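Sucrose 6(F)-phosphate phosphorylase (Thermoanaerobacterium thermosaccharolyticum DSM 571, PDB 6S9V) is a phosphorylase of the alpha-amylase family, built on a closed alpha/beta (TIM) barrel with a C-terminal antiparallel beta sheet. Local coordinates at residues A[106-111]-A[122-127]; A[224-229]-A[261-266]; A[488-491]-A[497-500]. All coordinates share one frame; numbering follows the deposited sequence.

Contact 1: residues A[106-111]-A[122-127]; sequences SIYFQD and ADMFIT
Met124 and Phe125 reach from a short 3-10 turn and the loop after it to Tyr108 and Phe109 on the first turn of helix 107-115. Both segments belong to the long excursion between the third and fourth strands of the TIM barrel, where alpha-amylase relatives carry their domain B.

Met124 comes first. Its chain bends at chi3 (70°), which folds the terminal methyl over one face of the Tyr108 ring, CE standing 4.3 Å from the ring centroid. SD lies obliquely to the same ring and 3.9 Å from Tyr108 CD1, so this Met-aromatic contact uses both the methyl and the polarisable sulfur. A flexible, unbranched thioether suits a place where it must follow the contour of a ring, and Leu188 and Val189 of helix 187-202 pack on it as well. The other face of the tyrosine is covered by Ile107 CG2 from its own helix.

Phe125 then points its ring end-on into the helix backbone. Phe109 directs an edge at one face of Phe125 in a T-shaped stack, with centroids 4.9 Å apart and planes at 89°; Phe109 CD1 sits over the centre of the Phe125 ring, 3.6 Å above its plane. Met124 CB lies over the centre of the opposite face, and the phenylalanine is held between the two. Phenylalanine suits both buried positions, since a flat apolar ring offers a face and an edge alike. Phe109 has CG anti to its backbone N (chi1 -165°), which turns its edge to the face of Phe125; Phe156 makes a second edge-to-face pair with it. Ser106, the N-cap, accepts a weak bond from Phe109 N through OG. Close by, that same Phe109 N is 3.5 Å from Phe125 CZ.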
loop_
_atom_site.group_PDB
_atom_site.type_symbol
_atom_site.label_atom_id
_atom_site.label_comp_id
_atom_site.label_asym_id
_atom_site.label_seq_id
_atom_site.Cartn_x
_atom_site.Cartn_y
_atom_site.Cartn_z
ATOM N N SER A 106 -23.478 -3.464 4.840
ATOM C CA SER A 106 -23.308 -4.698 5.590
ATOM C C SER A 106 -24.543 -4.967 6.452
ATOM O O SER A 106 -25.285 -4.055 6.825
ATOM C CB SER A 106 -22.065 -4.616 6.471
ATOM O OG SER A 106 -22.191 -3.577 7.428
ATOM N N ILE A 107 -24.753 -6.248 6.776
ATOM C CA ILE A 107 -25.886 -6.613 7.616
ATOM C C ILE A 107 -25.799 -5.874 8.948
ATOM O O ILE A 107 -26.811 -5.438 9.505
ATOM C CB ILE A 107 -25.949 -8.138 7.815
ATOM C CG1 ILE A 107 -27.240 -8.527 8.544
ATOM C CG2 ILE A 107 -24.711 -8.636 8.575
ATOM C CD1 ILE A 107 -27.448 -10.029 8.688
ATOM N N TYR A 108 -24.576 -5.680 9.450
ATOM C CA TYR A 108 -24.402 -5.053 10.757
ATOM C C TYR A 108 -24.983 -3.647 10.760
ATOM O O TYR A 108 -25.764 -3.282 11.644
ATOM C CB TYR A 108 -22.915 -5.011 11.108
ATOM C CG TYR A 108 -22.218 -6.333 10.884
ATOM C CD1 TYR A 108 -22.483 -7.428 11.685
ATOM C CD2 TYR A 108 -21.330 -6.490 9.829
ATOM C CE1 TYR A 108 -21.857 -8.641 11.461
ATOM C CE2 TYR A 108 -20.704 -7.699 9.596
ATOM C CZ TYR A 108 -20.974 -8.769 10.416
ATOM O OH TYR A 108 -20.353 -9.975 10.184
ATOM N N PHE A 109 -24.634 -2.847 9.752
ATOM C CA PHE A 109 -25.122 -1.476 9.730
ATOM C C PHE A 109 -26.563 -1.370 9.246
ATOM O O PHE A 109 -27.304 -0.504 9.726
ATOM C CB PHE A 109 -24.235 -0.593 8.860
ATOM C CG PHE A 109 -24.475 0.866 9.083
ATOM C CD1 PHE A 109 -24.035 1.480 10.246
ATOM C CD2 PHE A 109 -25.176 1.618 8.162
ATOM C CE1 PHE A 109 -24.278 2.816 10.473
ATOM C CE2 PHE A 109 -25.410 2.954 8.381
ATOM C CZ PHE A 109 -24.959 3.556 9.535
ATOM N N GLN A 110 -26.989 -2.219 8.306
ATOM C CA GLN A 110 -28.383 -2.160 7.881
ATOM C C GLN A 110 -29.321 -2.552 9.019
ATOM O O GLN A 110 -30.423 -2.000 9.141
ATOM C CB GLN A 110 -28.613 -3.017 6.636
ATOM C CG GLN A 110 -27.969 -2.384 5.402
ATOM C CD GLN A 110 -28.370 -3.030 4.094
ATOM O OE1 GLN A 110 -28.793 -2.336 3.162
ATOM N NE2 GLN A 110 -28.253 -4.348 4.010
ATOM N N ASP A 111 -28.912 -3.513 9.852
ATOM C CA ASP A 111 -29.718 -3.857 11.021
ATOM C C ASP A 111 -29.810 -2.668 11.966
ATOM O O ASP A 111 -30.888 -2.353 12.482
ATOM C CB ASP A 111 -29.112 -5.067 11.732
ATOM C CG ASP A 111 -30.039 -5.665 12.768
ATOM O OD1 ASP A 111 -30.958 -6.416 12.381
ATOM O OD2 ASP A 111 -29.845 -5.396 13.969
ATOM N N ALA A 122 -25.460 -2.226 17.336
ATOM C CA ALA A 122 -25.339 -0.778 17.479
ATOM C C ALA A 122 -23.958 -0.382 17.986
ATOM O O ALA A 122 -23.377 0.609 17.522
ATOM C CB ALA A 122 -26.426 -0.256 18.420
ATOM N N ASP A 123 -23.402 -1.159 18.918
ATOM C CA ASP A 123 -22.130 -0.824 19.552
ATOM C C ASP A 123 -20.932 -0.997 18.626
ATOM O O ASP A 123 -19.826 -0.588 18.997
ATOM C CB ASP A 123 -21.944 -1.696 20.800
ATOM C CG ASP A 123 -20.777 -1.247 21.673
ATOM O OD1 ASP A 123 -20.691 -0.045 21.994
ATOM O OD2 ASP A 123 -19.946 -2.108 22.039
ATOM N N MET A 124 -21.113 -1.588 17.441
ATOM C CA MET A 124 -20.004 -1.715 16.506
ATOM C C MET A 124 -19.627 -0.385 15.869
ATOM O O MET A 124 -18.530 -0.270 15.311
ATOM C CB MET A 124 -20.344 -2.716 15.398
ATOM C CG MET A 124 -20.480 -4.144 15.861
ATOM S SD MET A 124 -20.949 -5.263 14.530
ATOM C CE MET A 124 -19.453 -5.254 13.559
ATOM N N PHE A 125 -20.497 0.619 15.950
ATOM C CA PHE A 125 -20.323 1.873 15.231
ATOM C C PHE A 125 -20.137 3.029 16.202
ATOM O O PHE A 125 -20.521 2.964 17.373
ATOM C CB PHE A 125 -21.525 2.111 14.307
ATOM C CG PHE A 125 -21.873 0.902 13.484
ATOM C CD1 PHE A 125 -21.027 0.476 12.476
ATOM C CD2 PHE A 125 -23.011 0.162 13.756
ATOM C CE1 PHE A 125 -21.324 -0.655 11.730
ATOM C CE2 PHE A 125 -23.307 -0.969 13.022
ATOM C CZ PHE A 125 -22.463 -1.380 12.016
ATOM N N ILE A 126 -19.508 4.087 15.699
ATOM C CA ILE A 126 -19.167 5.247 16.536
ATOM C C ILE A 126 -20.323 6.230 16.394
ATOM O O ILE A 126 -20.273 7.216 15.659
ATOM C CB ILE A 126 -17.814 5.861 16.154
ATOM C CG1 ILE A 126 -16.706 4.807 16.207
ATOM C CG2 ILE A 126 -17.480 7.022 17.085
ATOM C CD1 ILE A 126 -15.348 5.305 15.725
ATOM N N THR A 127 -21.415 5.929 17.089
ATOM C CA THR A 127 -22.451 6.931 17.287
ATOM C C THR A 127 -21.846 8.098 18.063
ATOM O O THR A 127 -21.003 7.904 18.944
ATOM C CB THR A 127 -23.646 6.332 18.023
ATOM O OG1 THR A 127 -23.188 5.536 19.122
ATOM C CG2 THR A 127 -24.470 5.458 17.074
#

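Contact 2: residues A[224-229]-A[261-266]; sequences CFFVEP and YKLAER
The loop leading from barrel strand 207-210 to helix 230-244 sets Phe226 and Glu228 against Leu263 and Lys262, on the last turns of helix 257-265. Two separate contacts result, one apolar and one ionic. Phe226 and Leu263 approach from opposite directions, the rim of the phenylalanine meeting the branched end of the leucine. Phe226 CZ is 3.8 Å from Leu263 CD2, which lies in the plane of the ring. Leu263 CD1 is 4.0 Å from Phe226 CE1. Both residues are buried, and a flat ring and a forked end suit such an apolar place; Ile231 packs on Phe226 as Tyr232 and Leu235 do on Leu263.

In the TIM barrel these elements follow the fourth and fifth strands in turn, so the contact joins the loop after the fourth strand to the helix after the fifth. Nearer the surface, Lys262 runs out fully extended from CG anti to its backbone N (chi1 -178°), and its length brings NZ to Glu228. NZ gives a salt-bridge hydrogen bond to the syn lone pair of OE1; the modelled separation of Lys262 NZ and Glu228 OE1, 2.5 Å, is short and its exact value doubtful. The second oxygen, OE2, lies at the edge of the Phe226 ring, near its weakly positive hydrogens. Lys262 CE lies against one face of the Arg266 guanidinium, toward its rim, and Arg266 also makes a cation-pi contact with Tyr232.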
loop_
_atom_site.group_PDB
_atom_site.type_symbol
_atom_site.label_atom_id
_atom_site.label_comp_id
_atom_site.label_asym_id
_atom_site.label_seq_id
_atom_site.Cartn_x
_atom_site.Cartn_y
_atom_site.Cartn_z
ATOM N N CYS A 224 -7.085 12.802 16.053
ATOM C CA CYS A 224 -7.693 11.517 15.726
ATOM C C CYS A 224 -6.903 10.784 14.649
ATOM O O CYS A 224 -7.466 9.993 13.884
ATOM C CB CYS A 224 -9.149 11.688 15.304
ATOM S SG CYS A 224 -10.152 12.388 16.631
ATOM N N PHE A 225 -5.594 11.033 14.582
ATOM C CA PHE A 225 -4.708 10.254 13.725
ATOM C C PHE A 225 -3.519 9.770 14.542
ATOM O O PHE A 225 -2.810 10.572 15.165
ATOM C CB PHE A 225 -4.211 11.042 12.504
ATOM C CG PHE A 225 -3.376 10.213 11.570
ATOM C CD1 PHE A 225 -3.975 9.298 10.715
ATOM C CD2 PHE A 225 -1.997 10.329 11.560
ATOM C CE1 PHE A 225 -3.204 8.515 9.864
ATOM C CE2 PHE A 225 -1.228 9.549 10.711
ATOM C CZ PHE A 225 -1.829 8.649 9.868
ATOM N N PHE A 226 -3.299 8.464 14.508
ATOM C CA PHE A 226 -2.276 7.781 15.288
ATOM C C PHE A 226 -2.226 8.309 16.721
ATOM O O PHE A 226 -1.205 8.796 17.209
ATOM C CB PHE A 226 -0.914 7.895 14.612
ATOM C CG PHE A 226 -0.004 6.757 14.936
ATOM C CD1 PHE A 226 -0.080 5.580 14.220
ATOM C CD2 PHE A 226 0.893 6.850 15.983
ATOM C CE1 PHE A 226 0.735 4.514 14.530
ATOM C CE2 PHE A 226 1.712 5.791 16.294
ATOM C CZ PHE A 226 1.630 4.619 15.560
ATOM N N VAL A 227 -3.364 8.190 17.400
ATOM C CA VAL A 227 -3.502 8.687 18.768
ATOM C C VAL A 227 -2.788 7.710 19.696
ATOM O O VAL A 227 -3.204 6.555 19.833
ATOM C CB VAL A 227 -4.973 8.852 19.169
ATOM C CG1 VAL A 227 -5.071 9.380 20.608
ATOM C CG2 VAL A 227 -5.705 9.777 18.209
ATOM N N GLU A 228 -1.686 8.175 20.339
ATOM C CA GLU A 228 -0.900 7.386 21.274
ATOM C C GLU A 228 -1.282 7.721 22.712
ATOM O O GLU A 228 -1.610 8.870 23.019
ATOM C CB GLU A 228 0.597 7.638 21.073
ATOM C CG GLU A 228 1.082 7.267 19.683
ATOM C CD GLU A 228 2.550 7.582 19.470
ATOM O OE1 GLU A 228 3.402 6.852 20.014
ATOM O OE2 GLU A 228 2.849 8.564 18.761
ATOM N N PRO A 229 -1.233 6.747 23.636
ATOM C CA PRO A 229 -0.784 5.359 23.462
ATOM C C PRO A 229 -1.877 4.385 23.024
ATOM O O PRO A 229 -1.593 3.205 22.809
ATOM C CB PRO A 229 -0.284 4.996 24.863
ATOM C CG PRO A 229 -1.208 5.751 25.763
ATOM C CD PRO A 229 -1.525 7.050 25.053
ATOM N N TYR A 261 9.099 4.926 11.806
ATOM C CA TYR A 261 10.299 4.326 12.381
ATOM C C TYR A 261 10.021 3.720 13.753
ATOM O O TYR A 261 10.562 2.661 14.094
ATOM C CB TYR A 261 11.414 5.357 12.467
ATOM C CG TYR A 261 12.126 5.632 11.153
ATOM C CD1 TYR A 261 11.482 5.484 9.922
ATOM C CD2 TYR A 261 13.445 6.053 11.152
ATOM C CE1 TYR A 261 12.156 5.752 8.722
ATOM C CE2 TYR A 261 14.114 6.328 9.974
ATOM C CZ TYR A 261 13.475 6.177 8.766
ATOM O OH TYR A 261 14.191 6.452 7.615
ATOM N N LYS A 262 9.183 4.373 14.557
ATOM C CA LYS A 262 8.854 3.819 15.868
ATOM C C LYS A 262 8.066 2.521 15.727
ATOM O O LYS A 262 8.272 1.578 16.498
ATOM C CB LYS A 262 8.081 4.853 16.683
ATOM C CG LYS A 262 7.707 4.419 18.088
ATOM C CD LYS A 262 7.200 5.626 18.874
ATOM C CE LYS A 262 6.430 5.239 20.119
ATOM N NZ LYS A 262 5.770 6.443 20.711
ATOM N N LEU A 263 7.168 2.447 14.742
ATOM C CA LEU A 263 6.457 1.202 14.474
ATOM C C LEU A 263 7.431 0.071 14.164
ATOM O O LEU A 263 7.347 -1.019 14.749
ATOM C CB LEU A 263 5.484 1.408 13.312
ATOM C CG LEU A 263 4.220 2.177 13.671
ATOM C CD1 LEU A 263 3.455 2.548 12.398
ATOM C CD2 LEU A 263 3.353 1.381 14.613
ATOM N N ALA A 264 8.370 0.315 13.243
ATOM C CA ALA A 264 9.394 -0.680 12.930
ATOM C C ALA A 264 10.252 -0.995 14.149
ATOM O O ALA A 264 10.578 -2.163 14.407
ATOM C CB ALA A 264 10.274 -0.181 11.776
ATOM N N GLU A 265 10.632 0.031 14.915
ATOM C CA GLU A 265 11.440 -0.193 16.113
ATOM C C GLU A 265 10.704 -1.074 17.117
ATOM O O GLU A 265 11.335 -1.826 17.875
ATOM C CB GLU A 265 11.824 1.159 16.726
ATOM C CG GLU A 265 12.879 1.100 17.828
ATOM C CD GLU A 265 12.306 0.785 19.203
ATOM O OE1 GLU A 265 11.151 1.179 19.479
ATOM O OE2 GLU A 265 13.018 0.151 20.014
ATOM N N ARG A 266 9.379 -0.987 17.150
ATOM C CA ARG A 266 8.565 -1.796 18.044
ATOM C C ARG A 266 8.161 -3.133 17.443
ATOM O O ARG A 266 7.408 -3.877 18.085
ATOM C CB ARG A 266 7.328 -1.002 18.466
ATOM C CG ARG A 266 7.686 0.143 19.400
ATOM C CD ARG A 266 6.476 0.876 19.927
ATOM N NE ARG A 266 6.862 1.819 20.975
ATOM C CZ ARG A 266 6.007 2.410 21.804
ATOM N NH1 ARG A 266 4.710 2.156 21.715
ATOM N NH2 ARG A 266 6.454 3.242 22.735
#

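Contact 3: residues A[488-491]-A[497-500]; sequences IDYI and EVKY
Ile488 and Tyr500, and two residues further along Tyr490 and Val498, form the hydrogen-bonded pairs of an antiparallel beta hairpin. Ile488 N reaches Tyr500 O at 2.9 Å and Tyr500 N returns to Ile488 O; at the second pair Val498 N gives a shorter bond to Tyr490 O, 2.7 Å, and Tyr490 N answers to Val498 O. Between and beyond them lie the non-hydrogen-bonded pairs Asp489 with Lys499 and Ile491 with Glu497.

Side chains alternate between two faces. On one, Tyr490 has CG between its backbone N and carbonyl carbon (chi1 71°), which lays the ring beside Val498; Val498 CB sits over one face of the Tyr490 ring, toward its rim and 4.2 Å from its centroid, and Tyr500 CB meets the ring edge, 3.8 Å from Tyr490 CE1. Ile488 CD1 touches Tyr500 CD2 at 4.0 Å. On the other face the long chain of Lys499, bent at chi3 and chi4, curls back so that NZ bonds Asp489 OD1 at its syn lone pair, 2.9 Å away, with a weaker bond to OD2.

Further out, Leu440 and Phe443 of helix 432-446 pack on Ile488, and Phe443 and Tyr447, just beyond the helix end, make edge-to-face pairs with Tyr490. Aromatic and branched residues give this face the bulk to fill that boundary. Cys475 of strand 473-480 touches Ile488 and Tyr490.

Glu497 OE2 comes within 3.8 Å of Asp489 OD2. Two carboxylates so near would repel, and the ammonium of Lys499, with solvent around the exposed Glu497 and Lys499, probably offsets part of that cost.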
loop_
_atom_site.group_PDB
_atom_site.type_symbol
_atom_site.label_atom_id
_atom_site.label_comp_id
_atom_site.label_asym_id
_atom_site.label_seq_id
_atom_site.Cartn_x
_atom_site.Cartn_y
_atom_site.Cartn_z
ATOM N N ILE A 488 24.818 -4.748 -13.463
ATOM C CA ILE A 488 24.968 -5.581 -12.272
ATOM C C ILE A 488 26.137 -6.522 -12.524
ATOM O O ILE A 488 26.077 -7.378 -13.418
ATOM C CB ILE A 488 23.688 -6.357 -11.942
ATOM C CG1 ILE A 488 22.556 -5.391 -11.594
ATOM C CG2 ILE A 488 23.953 -7.330 -10.790
ATOM C CD1 ILE A 488 21.219 -6.067 -11.365
ATOM N N ASP A 489 27.208 -6.351 -11.751
ATOM C CA ASP A 489 28.348 -7.256 -11.777
ATOM C C ASP A 489 28.105 -8.334 -10.729
ATOM O O ASP A 489 27.880 -8.014 -9.558
ATOM C CB ASP A 489 29.648 -6.518 -11.469
ATOM C CG ASP A 489 30.098 -5.617 -12.604
ATOM O OD1 ASP A 489 29.732 -5.881 -13.764
ATOM O OD2 ASP A 489 30.833 -4.649 -12.330
ATOM N N TYR A 490 28.133 -9.598 -11.140
ATOM C CA TYR A 490 27.816 -10.678 -10.216
ATOM C C TYR A 490 28.708 -11.877 -10.493
ATOM O O TYR A 490 29.371 -11.966 -11.528
ATOM C CB TYR A 490 26.334 -11.071 -10.305
ATOM C CG TYR A 490 25.959 -11.793 -11.576
ATOM C CD1 TYR A 490 25.627 -11.090 -12.726
ATOM C CD2 TYR A 490 25.932 -13.180 -11.625
ATOM C CE1 TYR A 490 25.279 -11.746 -13.891
ATOM C CE2 TYR A 490 25.590 -13.850 -12.785
ATOM C CZ TYR A 490 25.263 -13.126 -13.917
ATOM O OH TYR A 490 24.927 -13.779 -15.073
ATOM N N ILE A 491 28.719 -12.803 -9.535
ATOM C CA ILE A 491 29.534 -14.013 -9.601
ATOM C C ILE A 491 28.637 -15.149 -10.074
ATOM O O ILE A 491 27.630 -15.464 -9.428
ATOM C CB ILE A 491 30.162 -14.346 -8.237
ATOM C CG1 ILE A 491 30.998 -13.177 -7.710
ATOM C CG2 ILE A 491 30.991 -15.621 -8.341
ATOM C CD1 ILE A 491 32.131 -12.751 -8.614
ATOM N N GLU A 497 33.295 -13.509 -12.599
ATOM C CA GLU A 497 32.548 -12.263 -12.531
ATOM C C GLU A 497 31.948 -11.986 -13.903
ATOM O O GLU A 497 32.650 -12.012 -14.917
ATOM C CB GLU A 497 33.424 -11.099 -12.074
ATOM C CG GLU A 497 32.630 -9.806 -11.881
ATOM C CD GLU A 497 33.457 -8.684 -11.284
ATOM O OE1 GLU A 497 34.593 -8.951 -10.844
ATOM O OE2 GLU A 497 32.963 -7.537 -11.238
ATOM N N VAL A 498 30.642 -11.741 -13.925
ATOM C CA VAL A 498 29.881 -11.543 -15.149
ATOM C C VAL A 498 29.155 -10.211 -15.059
ATOM O O VAL A 498 28.739 -9.778 -13.979
ATOM C CB VAL A 498 28.874 -12.697 -15.369
ATOM C CG1 VAL A 498 27.890 -12.363 -16.481
ATOM C CG2 VAL A 498 29.615 -13.998 -15.662
ATOM N N LYS A 499 29.014 -9.556 -16.205
ATOM C CA LYS A 499 28.360 -8.261 -16.298
ATOM C C LYS A 499 26.979 -8.432 -16.917
ATOM O O LYS A 499 26.858 -8.903 -18.052
ATOM C CB LYS A 499 29.224 -7.310 -17.125
ATOM C CG LYS A 499 28.861 -5.856 -16.985
ATOM C CD LYS A 499 29.895 -4.966 -17.664
ATOM C CE LYS A 499 31.183 -4.857 -16.853
ATOM N NZ LYS A 499 31.024 -4.022 -15.628
ATOM N N TYR A 500 25.944 -8.038 -16.176
ATOM C CA TYR A 500 24.551 -8.081 -16.627
ATOM C C TYR A 500 24.105 -6.649 -16.893
ATOM O O TYR A 500 23.917 -5.864 -15.954
ATOM C CB TYR A 500 23.671 -8.770 -15.579
ATOM C CG TYR A 500 22.167 -8.532 -15.646
ATOM C CD1 TYR A 500 21.517 -8.231 -16.838
ATOM C CD2 TYR A 500 21.398 -8.619 -14.495
ATOM C CE1 TYR A 500 20.139 -8.013 -16.867
ATOM C CE2 TYR A 500 20.038 -8.407 -14.515
ATOM C CZ TYR A 500 19.411 -8.105 -15.701
ATOM O OH TYR A 500 18.050 -7.886 -15.689
#

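In the fold
Contacts 1 and 2 both lie in the alpha-amylase family region, contact 1 in the excursion after the third barrel strand and contact 2 beside the barrel, their centres about 28 Å apart without touching. Contact 3 lies in the C-terminal sheet, on the far side of the chain's centre from contact 1. Contact 1 is the most buried; rings, a thioether and carbon meet there, without polar bonds between the segments. Contact 2 is mixed: a buried hydrocarbon pair backs a salt bridge closer to solvent. Contact 3 alone joins two strands, so backbone bonds dominate, its apolar face meeting a helix and its charged face being more exposed. The three share no helix or strand.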